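Local atomic coordinates of cellulose 1,4-beta-cellobiosidase (Thermobifida fusca, PDB entry 4JJJ), a protein that probably cleaves cellulose as a cellobiohydrolase, this chain being its family 48 glycoside hydrolase catalytic domain. Residues 445-450 with 488-493. The protein carries 1 engineered substitution. Sequence-based numbering, arbitrary orientation.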
loop_
_atom_site.group_PDB
_atom_site.type_symbol
_atom_site.label_atom_id
_atom_site.label_comp_id
_atom_site.label_asym_id
_atom_site.label_seq_id
_atom_site.Cartn_x
_atom_site.Cartn_y
_atom_site.Cartn_z
ATOM N N VAL A 445 -19.163 7.234 10.878
ATOM C CA VAL A 445 -20.066 7.517 9.765
ATOM C C VAL A 445 -20.664 8.935 9.852
ATOM O O VAL A 445 -20.537 9.683 8.902
ATOM C CB VAL A 445 -21.118 6.403 9.579
ATOM C CG1 VAL A 445 -22.238 6.801 8.607
ATOM C CG2 VAL A 445 -20.460 5.139 9.046
ATOM N N PRO A 446 -21.165 9.346 10.995
ATOM C CA PRO A 446 -21.652 10.721 11.070
ATOM C C PRO A 446 -20.638 11.775 10.777
ATOM O O PRO A 446 -20.970 12.774 10.154
ATOM C CB PRO A 446 -22.249 10.839 12.463
ATOM C CG PRO A 446 -22.369 9.489 12.990
ATOM C CD PRO A 446 -21.486 8.565 12.218
ATOM N N TRP A 447 -19.414 11.564 11.231
ATOM C CA TRP A 447 -18.347 12.469 11.014
ATOM C C TRP A 447 -18.079 12.571 9.552
ATOM O O TRP A 447 -17.915 13.666 9.003
ATOM C CB TRP A 447 -17.034 11.991 11.719
ATOM C CG TRP A 447 -15.860 12.741 11.399
ATOM C CD1 TRP A 447 -15.540 14.029 11.768
ATOM C CD2 TRP A 447 -14.717 12.255 10.684
ATOM N NE1 TRP A 447 -14.297 14.365 11.323
ATOM C CE2 TRP A 447 -13.767 13.303 10.634
ATOM C CE3 TRP A 447 -14.438 11.064 9.979
ATOM C CZ2 TRP A 447 -12.554 13.207 9.966
ATOM C CZ3 TRP A 447 -13.228 10.942 9.317
ATOM C CH2 TRP A 447 -12.274 12.071 9.301
ATOM N N ALA A 448 -17.991 11.448 8.859
ATOM C CA ALA A 448 -17.750 11.499 7.435
ATOM C C ALA A 448 -18.849 12.173 6.659
ATOM O O ALA A 448 -18.593 13.044 5.824
ATOM C CB ALA A 448 -17.528 10.080 6.866
ATOM N N ILE A 449 -20.091 11.793 6.952
ATOM C CA ILE A 449 -21.280 12.425 6.355
ATOM C C ILE A 449 -21.266 13.946 6.537
ATOM O O ILE A 449 -21.538 14.689 5.563
ATOM C CB ILE A 449 -22.565 11.738 6.890
ATOM C CG1 ILE A 449 -22.618 10.297 6.367
ATOM C CG2 ILE A 449 -23.780 12.563 6.464
ATOM C CD1 ILE A 449 -23.787 9.529 6.952
ATOM N N GLN A 450 -20.943 14.375 7.738
ATOM C CA GLN A 450 -20.936 15.810 8.133
ATOM C C GLN A 450 -19.946 16.624 7.341
ATOM O O GLN A 450 -20.020 17.843 7.328
ATOM C CB GLN A 450 -20.526 15.895 9.571
ATOM C CG GLN A 450 -21.572 15.521 10.573
ATOM C CD GLN A 450 -22.903 15.008 10.004
ATOM O OE1 GLN A 450 -23.241 13.814 10.177
ATOM N NE2 GLN A 450 -23.737 15.943 9.432
ATOM N N LEU A 488 -7.727 13.456 21.594
ATOM C CA LEU A 488 -7.265 13.149 20.250
ATOM C C LEU A 488 -8.230 13.744 19.231
ATOM O O LEU A 488 -9.447 13.536 19.316
ATOM C CB LEU A 488 -7.304 11.651 20.085
ATOM C CG LEU A 488 -6.898 11.187 18.649
ATOM C CD1 LEU A 488 -5.523 11.631 18.224
ATOM C CD2 LEU A 488 -7.077 9.649 18.693
ATOM N N HIS A 489 -7.700 14.600 18.369
ATOM C CA HIS A 489 -8.503 15.400 17.501
ATOM C C HIS A 489 -8.129 15.358 16.035
ATOM O O HIS A 489 -7.014 15.238 15.706
ATOM C CB HIS A 489 -8.378 16.920 17.905
ATOM C CG HIS A 489 -8.652 17.184 19.320
ATOM N ND1 HIS A 489 -9.924 17.438 19.757
ATOM C CD2 HIS A 489 -7.841 17.270 20.393
ATOM C CE1 HIS A 489 -9.894 17.652 21.056
ATOM N NE2 HIS A 489 -8.628 17.596 21.457
ATOM N N VAL A 490 -9.126 15.486 15.182
ATOM C CA VAL A 490 -8.894 15.656 13.792
ATOM C C VAL A 490 -9.830 16.769 13.252
ATOM O O VAL A 490 -11.050 16.861 13.610
ATOM C CB VAL A 490 -9.138 14.322 13.020
ATOM C CG1 VAL A 490 -10.597 13.873 13.058
ATOM C CG2 VAL A 490 -8.798 14.499 11.564
ATOM N N GLN A 491 -9.296 17.534 12.286
ATOM C CA GLN A 491 -10.093 18.505 11.533
ATOM C C GLN A 491 -9.782 18.310 10.015
ATOM O O GLN A 491 -8.640 17.923 9.633
ATOM C CB GLN A 491 -9.921 19.976 12.068
ATOM C CG GLN A 491 -8.529 20.448 11.941
ATOM C CD GLN A 491 -8.355 21.877 12.450
ATOM O OE1 GLN A 491 -9.207 22.716 12.243
ATOM N NE2 GLN A 491 -7.136 22.133 12.884
ATOM N N VAL A 492 -10.829 18.489 9.233
ATOM C CA VAL A 492 -10.739 18.422 7.780
ATOM C C VAL A 492 -10.317 19.823 7.335
ATOM O O VAL A 492 -11.056 20.798 7.627
ATOM C CB VAL A 492 -12.067 18.007 7.138
ATOM C CG1 VAL A 492 -11.956 17.986 5.612
ATOM C CG2 VAL A 492 -12.473 16.636 7.716
ATOM N N VAL A 493 -9.205 19.914 6.625
ATOM C CA VAL A 493 -8.693 21.201 6.146
ATOM C C VAL A 493 -8.727 21.397 4.633
ATOM O O VAL A 493 -8.327 22.469 4.131
ATOM C CB VAL A 493 -7.279 21.476 6.707
ATOM C CG1 VAL A 493 -7.371 21.543 8.255
ATOM C CG2 VAL A 493 -6.285 20.470 6.291
HETATM O O HOH W 1 -13.427 16.877 12.099
#
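CG1 of Val490 and CG2 of Val492 approach the indole of Trp447 obliquely, while a water sits in the ring plane at the edge that carries NE1. Trp447 lies on helix 435-450 of this (alpha/alpha)6-fold domain, and the valines on strand 488-496, which pairs antiparallel with 465-473; the contact joins the helix to that two-stranded sheet. CZ2 of the indole lies 3.7 Å from CG1 of Val490, the closest approach, and 4.1 Å from CG2 of Val492. With CG anti to the backbone N (chi1 171°), the long flat side chain extends from the helix to the strand, carrying the six-membered ring to the valine methyls and NE1 to the water. Val490 and Val492, two apart in an extended strand, both point toward the helix, whereas Gln491 between them turns away; beta-branched valine suits such a strand and offers compact methyl groups to the ring. On the helix side, the indole of Trp447 also meets the ring of His451 and packs edge-to-face with Trp444. Backbone bonds from His489, Gln491 and Val493 tie the strand to its partner 465-473. Replacing Trp447 by alanine is likely to leave both valine methyls without their apolar partner and the water without its indole donor. No direct hydrogen bond links the segments; instead NE1 of Trp447 donates to the water at 2.8 Å, and that water in turn donates to the backbone O of Val490, also at 2.8 Å.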